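Side-chain contacts in phosphoenolpyruvate-protein phosphotransferase (Coxiella burnetii, PDB 3TRC), which probably catalyses transfer of a phosphoryl group from phosphoenolpyruvate to a protein histidine, and is represented here by its GAF domain: residues 4-7 with 8-11; 27-30 with 31-35; 58-61 with 62-65; 138-141 with 142-146. One frame throughout, in Å; residues are numbered along the deposited sequence.

Interaction 1 of 4, residues 4-7 with 8-11; sequences MNML and KILR
The first turns of helix 3-19 hold Met-6 against Ile-9 and Met-4 against Lys-8, in a region where this GAF domain meets a second copy of itself. Both methionines are selenomethionines. The main chain is ordinary alpha helix: the amides of Lys-8, Ile-9, Leu-10 and Arg-11 each bond to the carbonyl four residues back, the straightest being Leu-10 N to Met-6 O at 2.8 Å and 162°. Met-6 suits a crowded place because its flexible chain can fold. It bends at chi2 and again at chi3, which lays CE alongside Ile-9, both side chains pointing the same way, and these buried or half-buried groups pack on Phe-147 of helix 142-164. Ile-9 has CG1 anti to its carbonyl carbon (chi1 -66°), which brings CG1 to 3.2 Å from Asn-5 O and carries CD1 on toward Met-6. Residues of this group also meet the second subunit, Leu-10 on its Leu-10 and Met-6 on its Leu-7, so leucine and methionine supply an apolar surface for the pairing.

Lys-8 has the length to cross to the second subunit. Its chain starts beside Met-4 O, with CG 3.6 Å away, and runs extended until NZ forms a salt bridge with Glu-142 of that subunit. Arg-11, bent at chi3, turns one face of its guanidinium to Lys-8 CB, which lies 3.9 Å above the plane and toward the rim. The tightest carbon pair is Met-6 CE with Ile-9 CD1, just 3.5 Å apart.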
# COMPACT_ATOMS: atom_id res chain seq x y z
N MSE A 4 3.93 -7.87 -12.53
CA MSE A 4 5.21 -7.44 -11.96
C MSE A 4 5.37 -5.92 -12.03
O MSE A 4 5.83 -5.29 -11.08
CB MSE A 4 6.39 -8.15 -12.64
CG MSE A 4 7.74 -7.77 -12.05
SE MSE A 4 8.08 -8.53 -10.28
CE MSE A 4 8.53 -10.35 -10.82
N ASN A 5 4.99 -5.33 -13.16
CA ASN A 5 5.00 -3.88 -13.29
C ASN A 5 4.10 -3.22 -12.26
O ASN A 5 4.51 -2.29 -11.56
CB ASN A 5 4.56 -3.44 -14.68
CG ASN A 5 5.63 -3.64 -15.72
OD1 ASN A 5 5.52 -4.49 -16.59
ND2 ASN A 5 6.69 -2.84 -15.64
N MSE A 6 2.86 -3.70 -12.16
CA MSE A 6 1.91 -3.16 -11.20
C MSE A 6 2.54 -3.12 -9.81
O MSE A 6 2.40 -2.14 -9.08
CB MSE A 6 0.64 -4.02 -11.17
CG MSE A 6 -0.11 -4.03 -12.47
SE MSE A 6 -0.71 -2.25 -12.94
CE MSE A 6 0.48 -1.89 -14.41
N LEU A 7 3.22 -4.20 -9.45
CA LEU A 7 3.83 -4.31 -8.14
C LEU A 7 4.86 -3.20 -7.89
O LEU A 7 4.88 -2.59 -6.83
CB LEU A 7 4.49 -5.68 -8.04
CG LEU A 7 4.79 -6.25 -6.67
CD1 LEU A 7 3.58 -6.14 -5.73
CD2 LEU A 7 5.21 -7.70 -6.86
N LYS A 8 5.69 -2.93 -8.88
CA LYS A 8 6.72 -1.90 -8.74
C LYS A 8 6.14 -0.49 -8.84
O LYS A 8 6.65 0.45 -8.24
CB LYS A 8 7.81 -2.10 -9.78
CG LYS A 8 8.55 -3.41 -9.63
CD LYS A 8 9.63 -3.53 -10.68
CE LYS A 8 10.39 -4.84 -10.54
NZ LYS A 8 11.10 -5.17 -11.81
N ILE A 9 5.07 -0.34 -9.62
CA ILE A 9 4.37 0.94 -9.69
C ILE A 9 3.77 1.25 -8.33
O ILE A 9 3.85 2.37 -7.84
CB ILE A 9 3.25 0.91 -10.74
CG1 ILE A 9 3.86 0.77 -12.14
CG2 ILE A 9 2.38 2.18 -10.65
CD1 ILE A 9 2.87 0.34 -13.19
N LEU A 10 3.16 0.23 -7.73
CA LEU A 10 2.59 0.35 -6.40
C LEU A 10 3.67 0.80 -5.44
O LEU A 10 3.46 1.66 -4.59
CB LEU A 10 2.02 -0.98 -5.94
CG LEU A 10 0.51 -1.12 -5.84
CD1 LEU A 10 0.16 -2.36 -5.03
CD2 LEU A 10 -0.11 0.13 -5.21
N ARG A 11 4.85 0.19 -5.57
CA ARG A 11 5.97 0.52 -4.71
C ARG A 11 6.30 2.01 -4.80
O ARG A 11 6.42 2.68 -3.78
CB ARG A 11 7.18 -0.32 -5.11
CG ARG A 11 8.34 -0.28 -4.14
CD ARG A 11 9.55 -0.99 -4.74
NE ARG A 11 9.94 -0.39 -6.02
CZ ARG A 11 10.62 -1.02 -6.97
NH1 ARG A 11 10.97 -2.29 -6.80
NH2 ARG A 11 10.93 -0.40 -8.10

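Interaction 2 of 4, residues 27-30 with 31-35; sequences LKLV and VVRLC
Leu-29 and Arg-33 make the apolar part of this contact on one face: their side chains cross obliquely, with Leu-29 CD2 3.8 Å from Arg-33 CG, so the leucine branch lies against the aliphatic start of the arginine. With Arg-33 CG anti to the carbonyl carbon (chi1 -71°), this methylene also comes within 3.1 Å of Leu-29 O. Round the helix, Val-30 CG1 approaches CD1 of Leu-34, which is modelled in two conformers, at 4.2 Å in one of them. Val-31 sets CG2 between its backbone N and carbonyl carbon, and this methyl rests 3.4 Å from Lys-28 O; Val-32 CG2 lies as close to the same oxygen.

Helix 23-37 packs on the antiparallel sheet of the GAF fold, and the residue types follow from its surroundings. Leu-27 and Val-31 meet strands 42-49 and 54-61, Val-30 and Leu-34 meet helix 142-164, and Leu-29 meets helix 3-19, so compact branched side chains serve on all these sides. Cys-35 is tied to Cys-43 of strand 42-49 by a disulfide.

Backbone hydrogen bonds form the next group. Arg-33 N reaches Leu-29 O, and Leu-34 N reaches Val-30 O at 2.9 Å and 169°, while the bond from Val-32 N to Lys-28 O is weak. Charged groups take partners beyond these turns. The bend of Arg-33 at chi2 directs its guanidinium toward two carboxylates: NH1 forms a salt bridge with Glu-36 and NE another with Glu-16, from helix 3-19.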
# COMPACT_ATOMS: atom_id res chain seq x y z
N LEU A 27 -3.77 13.23 -3.79
CA LEU A 27 -4.81 12.91 -4.76
C LEU A 27 -4.37 13.30 -6.16
O LEU A 27 -4.57 12.56 -7.12
CB LEU A 27 -6.12 13.64 -4.41
CG LEU A 27 -6.67 13.35 -3.01
CD1 LEU A 27 -8.02 14.05 -2.81
CD2 LEU A 27 -6.80 11.86 -2.79
N LYS A 28 -3.76 14.48 -6.29
CA LYS A 28 -3.37 14.97 -7.60
C LYS A 28 -2.25 14.11 -8.17
O LYS A 28 -2.18 13.88 -9.38
CB LYS A 28 -2.96 16.44 -7.53
CG LYS A 28 -4.10 17.33 -7.04
CD LYS A 28 -3.94 18.77 -7.46
CE LYS A 28 -5.22 19.54 -7.14
NZ LYS A 28 -6.44 18.75 -7.49
N LEU A 29 -1.38 13.62 -7.29
CA LEU A 29 -0.27 12.77 -7.67
C LEU A 29 -0.80 11.45 -8.23
O LEU A 29 -0.35 10.97 -9.27
CB LEU A 29 0.59 12.52 -6.43
CG LEU A 29 1.75 11.53 -6.36
CD1 LEU A 29 2.51 11.79 -5.07
CD2 LEU A 29 1.26 10.10 -6.41
N VAL A 30 -1.78 10.89 -7.53
CA VAL A 30 -2.36 9.62 -7.91
C VAL A 30 -3.02 9.63 -9.29
O VAL A 30 -2.77 8.75 -10.10
CB VAL A 30 -3.34 9.12 -6.82
CG1 VAL A 30 -4.14 7.92 -7.31
CG2 VAL A 30 -2.56 8.77 -5.55
N VAL A 31 -3.86 10.62 -9.59
CA VAL A 31 -4.55 10.62 -10.88
C VAL A 31 -3.56 10.75 -12.04
O VAL A 31 -3.74 10.14 -13.10
CB VAL A 31 -5.67 11.69 -10.95
CG1 VAL A 31 -6.69 11.45 -9.85
CG2 VAL A 31 -5.11 13.10 -10.87
N VAL A 32 -2.49 11.51 -11.83
CA VAL A 32 -1.47 11.68 -12.86
C VAL A 32 -0.69 10.39 -13.04
O VAL A 32 -0.48 9.92 -14.16
CB VAL A 32 -0.50 12.83 -12.52
CG1 VAL A 32 0.70 12.81 -13.47
CG2 VAL A 32 -1.22 14.17 -12.62
N ARG A 33 -0.25 9.81 -11.92
CA ARG A 33 0.58 8.61 -11.95
C ARG A 33 -0.16 7.43 -12.56
O ARG A 33 0.42 6.67 -13.34
CB ARG A 33 1.07 8.25 -10.54
CG ARG A 33 2.12 9.20 -9.98
CD ARG A 33 3.35 9.26 -10.87
NE ARG A 33 4.41 10.07 -10.27
CZ ARG A 33 5.28 10.80 -10.96
NH1 ARG A 33 5.21 10.83 -12.28
NH2 ARG A 33 6.21 11.50 -10.33
N LEU A 34 -1.42 7.25 -12.19
CA LEU A 34 -2.22 6.16 -12.75
C LEU A 34 -2.26 6.26 -14.26
O LEU A 34 -2.04 5.27 -14.96
CB LEU A 34 -3.64 6.15 -12.17
CG LEU A 34 -3.79 5.46 -10.82
CD1 LEU A 34 -5.26 5.33 -10.43
CD2 LEU A 34 -3.15 4.11 -10.89
N CYS A 35 -2.56 7.45 -14.77
CA CYS A 35 -2.64 7.63 -16.22
C CYS A 35 -1.31 7.34 -16.90
O CYS A 35 -1.28 6.74 -17.97
CB CYS A 35 -3.12 9.04 -16.56
SG CYS A 35 -4.89 9.23 -16.28

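Interaction 3 of 4, residues 58-61 with 62-65; sequences MATQ and GLNS
The flat amide of Gln-61 has Gly-62 N over one face, 3.7 Å from its CD and displaced toward CG. The chain gets there by starting with CG anti to the backbone N (chi1 169°) and then bending at chi2. At the OE1 rim, on the other side of the amide plane and obliquely, comes the CG2 methyl of Val-32 from helix 23-37; Cys-35 of that helix also touches Gln-61.

Thr-60 looks the other way, into the loop. Its side chain crosses that of Leu-63 at about a right angle, and OG1 sits 3.2 Å from Leu-63 CB. The two branches divide the work: CG2, between the backbone N and the carbonyl carbon, lies 3.7 Å from Leu-63 O, whereas OG1 is hydrogen-bonded to Ser-44 OG and weakly to Cys-43 O.

Strand 54-61 of the GAF sheet ends here, just after a classic beta bulge in which Met-58 and Ala-59 both face Leu-45. Gly-62 then takes the chain off the sheet with phi 114°, a backbone pose suited to glycine because a beta carbon would press against Gln-61 O. The turn lets Leu-63 pack on Ala-42, Ser-44 and Tyr-112. Exposed Asn-64 forms an Asx turn, its OD1 accepting from Lys-66 N, and its backbone N donates to Glu-109 OE2.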
# COMPACT_ATOMS: atom_id res chain seq x y z
N MSE A 58 -12.48 15.90 -6.87
CA MSE A 58 -11.41 16.51 -6.08
C MSE A 58 -10.02 16.44 -6.73
O MSE A 58 -9.09 17.11 -6.29
CB MSE A 58 -11.39 15.92 -4.66
CG MSE A 58 -12.60 16.34 -3.80
SE MSE A 58 -12.79 18.27 -3.57
CE MSE A 58 -11.27 18.54 -2.38
N ALA A 59 -9.90 15.65 -7.79
CA ALA A 59 -8.68 15.58 -8.57
C ALA A 59 -8.97 14.91 -9.91
O ALA A 59 -9.79 14.00 -9.98
CB ALA A 59 -7.61 14.79 -7.82
N THR A 60 -8.31 15.37 -10.96
CA THR A 60 -8.48 14.73 -12.25
C THR A 60 -7.25 14.91 -13.13
O THR A 60 -6.54 15.91 -13.05
CB THR A 60 -9.73 15.24 -13.01
OG1 THR A 60 -9.98 14.40 -14.15
CG2 THR A 60 -9.53 16.69 -13.49
N GLN A 61 -7.00 13.89 -13.94
CA GLN A 61 -6.09 13.99 -15.05
C GLN A 61 -6.88 13.56 -16.28
O GLN A 61 -7.43 12.46 -16.32
CB GLN A 61 -4.88 13.09 -14.83
CG GLN A 61 -3.99 12.91 -16.05
CD GLN A 61 -3.36 14.21 -16.50
OE1 GLN A 61 -3.14 15.13 -15.71
NE2 GLN A 61 -3.07 14.30 -17.80
N GLY A 62 -6.99 14.45 -17.26
CA GLY A 62 -7.71 14.12 -18.47
C GLY A 62 -8.97 14.93 -18.65
O GLY A 62 -9.39 15.18 -19.78
N LEU A 63 -9.58 15.34 -17.55
CA LEU A 63 -10.81 16.13 -17.58
C LEU A 63 -10.51 17.62 -17.40
O LEU A 63 -9.43 18.00 -16.96
CB LEU A 63 -11.77 15.68 -16.48
CG LEU A 63 -12.80 14.58 -16.81
CD1 LEU A 63 -12.19 13.47 -17.64
CD2 LEU A 63 -13.44 14.04 -15.53
N ASN A 64 -11.49 18.45 -17.75
CA ASN A 64 -11.42 19.90 -17.55
C ASN A 64 -10.99 20.23 -16.12
O ASN A 64 -11.70 19.92 -15.16
CB ASN A 64 -12.81 20.46 -17.87
CG ASN A 64 -12.95 21.95 -17.60
OD1 ASN A 64 -12.02 22.63 -17.17
ND2 ASN A 64 -14.15 22.46 -17.86
N SER A 65 -9.82 20.85 -15.96
CA SER A 65 -9.26 21.06 -14.62
C SER A 65 -10.12 21.98 -13.74
O SER A 65 -10.07 21.91 -12.51
CB SER A 65 -7.82 21.59 -14.69
OG SER A 65 -7.79 22.94 -15.12

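Interaction 4 of 4, residues 138-141 with 142-146; sequences HHFA and EEEEA
Glu-144 OE2 accepts two hydrogen bonds: Ala-141 N at 2.9 Å and 166°, and a water that also donates to His-139 O. The amide meets this oxygen on its anti side, 35° out of the carboxylate plane. A chi1 of -61° sets CG of Glu-144 beside its own backbone N, and the chain then runs straight, reaching back from the first turn of helix 142-164 to the residue before it.

Ala-141 is the N-cap, and the glutamate three places on gives the return half of a capping box. The other half is absent, because alanine has no polar side chain to supply it. The Ala-141 carbonyl opens the helix's own bonding, taking Glu-145 N at 3.0 Å and, weakly, Glu-144 N.

The other oxygen of Glu-144 meets Phe-140. OE1 stands at the edge of the ring, near its plane, 3.4 Å from CD1, with ring and carboxylate planes 49° apart. Phenylalanine suits this spot because its buried ring packs on Ile-132 and Gln-134 of strand 125-134. Glu-143, bent back at chi2, brings OE1 to 3.7 Å from Ala-141 CB, while its OE2 accepts from Asn-2 N. Glu-142 extends to Lys-8 of the second subunit.

Four successive carboxylates at a helix start would probably be favoured by the helix dipole, and the oxygen-to-ring-edge approach matches the slightly positive rim of an aromatic ring.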
# COMPACT_ATOMS: atom_id res chain seq x y z
N HIS A 138 -11.79 -1.37 -24.10
CA HIS A 138 -11.23 -2.53 -23.42
C HIS A 138 -11.53 -2.40 -21.95
O HIS A 138 -11.38 -1.32 -21.38
CB HIS A 138 -9.71 -2.56 -23.55
CG HIS A 138 -9.22 -2.81 -24.94
ND1 HIS A 138 -7.88 -2.85 -25.25
CD2 HIS A 138 -9.89 -3.03 -26.09
CE1 HIS A 138 -7.74 -3.09 -26.55
NE2 HIS A 138 -8.94 -3.19 -27.08
N HIS A 139 -11.93 -3.49 -21.31
CA HIS A 139 -11.99 -3.44 -19.86
C HIS A 139 -10.57 -3.45 -19.30
O HIS A 139 -9.59 -3.54 -20.05
CB HIS A 139 -12.82 -4.59 -19.30
CG HIS A 139 -12.18 -5.93 -19.43
ND1 HIS A 139 -12.31 -6.72 -20.55
CD2 HIS A 139 -11.40 -6.63 -18.57
CE1 HIS A 139 -11.64 -7.85 -20.38
NE2 HIS A 139 -11.07 -7.81 -19.18
N PHE A 140 -10.45 -3.32 -17.99
CA PHE A 140 -9.15 -3.32 -17.34
C PHE A 140 -8.78 -4.71 -16.86
O PHE A 140 -9.59 -5.42 -16.27
CB PHE A 140 -9.12 -2.29 -16.20
CG PHE A 140 -9.14 -0.87 -16.68
CD1 PHE A 140 -7.97 -0.12 -16.73
CD2 PHE A 140 -10.33 -0.29 -17.11
CE1 PHE A 140 -7.99 1.19 -17.19
CE2 PHE A 140 -10.35 1.02 -17.56
CZ PHE A 140 -9.18 1.76 -17.61
N ALA A 141 -7.54 -5.11 -17.13
CA ALA A 141 -7.11 -6.47 -16.84
C ALA A 141 -7.02 -6.72 -15.33
O ALA A 141 -7.03 -5.78 -14.53
CB ALA A 141 -5.78 -6.76 -17.51
N GLU A 142 -6.92 -7.99 -14.96
CA GLU A 142 -6.94 -8.38 -13.56
C GLU A 142 -5.91 -7.67 -12.69
O GLU A 142 -6.23 -7.23 -11.58
CB GLU A 142 -6.75 -9.90 -13.44
CG GLU A 142 -6.86 -10.43 -12.03
CD GLU A 142 -6.70 -11.94 -11.98
OE1 GLU A 142 -6.19 -12.53 -12.95
OE2 GLU A 142 -7.11 -12.54 -10.96
N GLU A 143 -4.68 -7.56 -13.18
CA GLU A 143 -3.63 -6.90 -12.40
C GLU A 143 -3.88 -5.39 -12.29
O GLU A 143 -3.49 -4.76 -11.31
CB GLU A 143 -2.24 -7.17 -12.97
CG GLU A 143 -1.97 -6.56 -14.36
CD GLU A 143 -2.41 -7.45 -15.52
OE1 GLU A 143 -3.28 -8.32 -15.34
OE2 GLU A 143 -1.86 -7.27 -16.62
N GLU A 144 -4.55 -4.83 -13.29
CA GLU A 144 -4.87 -3.41 -13.26
C GLU A 144 -5.91 -3.15 -12.18
O GLU A 144 -5.79 -2.20 -11.41
CB GLU A 144 -5.43 -2.95 -14.61
CG GLU A 144 -4.46 -3.12 -15.77
CD GLU A 144 -4.99 -2.43 -17.02
OE1 GLU A 144 -4.79 -1.21 -17.13
OE2 GLU A 144 -5.62 -3.12 -17.86
N GLU A 145 -6.93 -3.99 -12.13
CA GLU A 145 -7.96 -3.82 -11.12
C GLU A 145 -7.39 -4.04 -9.72
O GLU A 145 -7.64 -3.24 -8.82
CB GLU A 145 -9.16 -4.75 -11.38
CG GLU A 145 -10.29 -4.53 -10.39
CD GLU A 145 -11.52 -5.37 -10.69
OE1 GLU A 145 -11.76 -5.69 -11.87
OE2 GLU A 145 -12.25 -5.70 -9.73
N ALA A 146 -6.60 -5.09 -9.54
CA ALA A 146 -5.99 -5.38 -8.24
C ALA A 146 -5.10 -4.23 -7.78
O ALA A 146 -5.11 -3.84 -6.61
CB ALA A 146 -5.19 -6.68 -8.31
O HOH W 1 -7.07 -2.37 -20.26

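Overall arrangement
Interactions 1, 2 and 4 are partly buried, whereas interaction 3 lies at the surface. Interactions 1 and 4 sit on the same side of the chain's centre and touch where Met-6 meets the backbone of Glu-143; the first is mostly apolar helix packing, the second a polar helix start, and both reach the second subunit. Interaction 2 lies nearest the middle of the chain, about 9 Å between centres, and is mostly branched apolar packing between sheet and helices. Its helix touches interaction 3, at a strand end without hydrogen bonds between its two halves. Interactions 1 and 2 sit within helices, whereas 3 leaves a strand and 4 begins a helix.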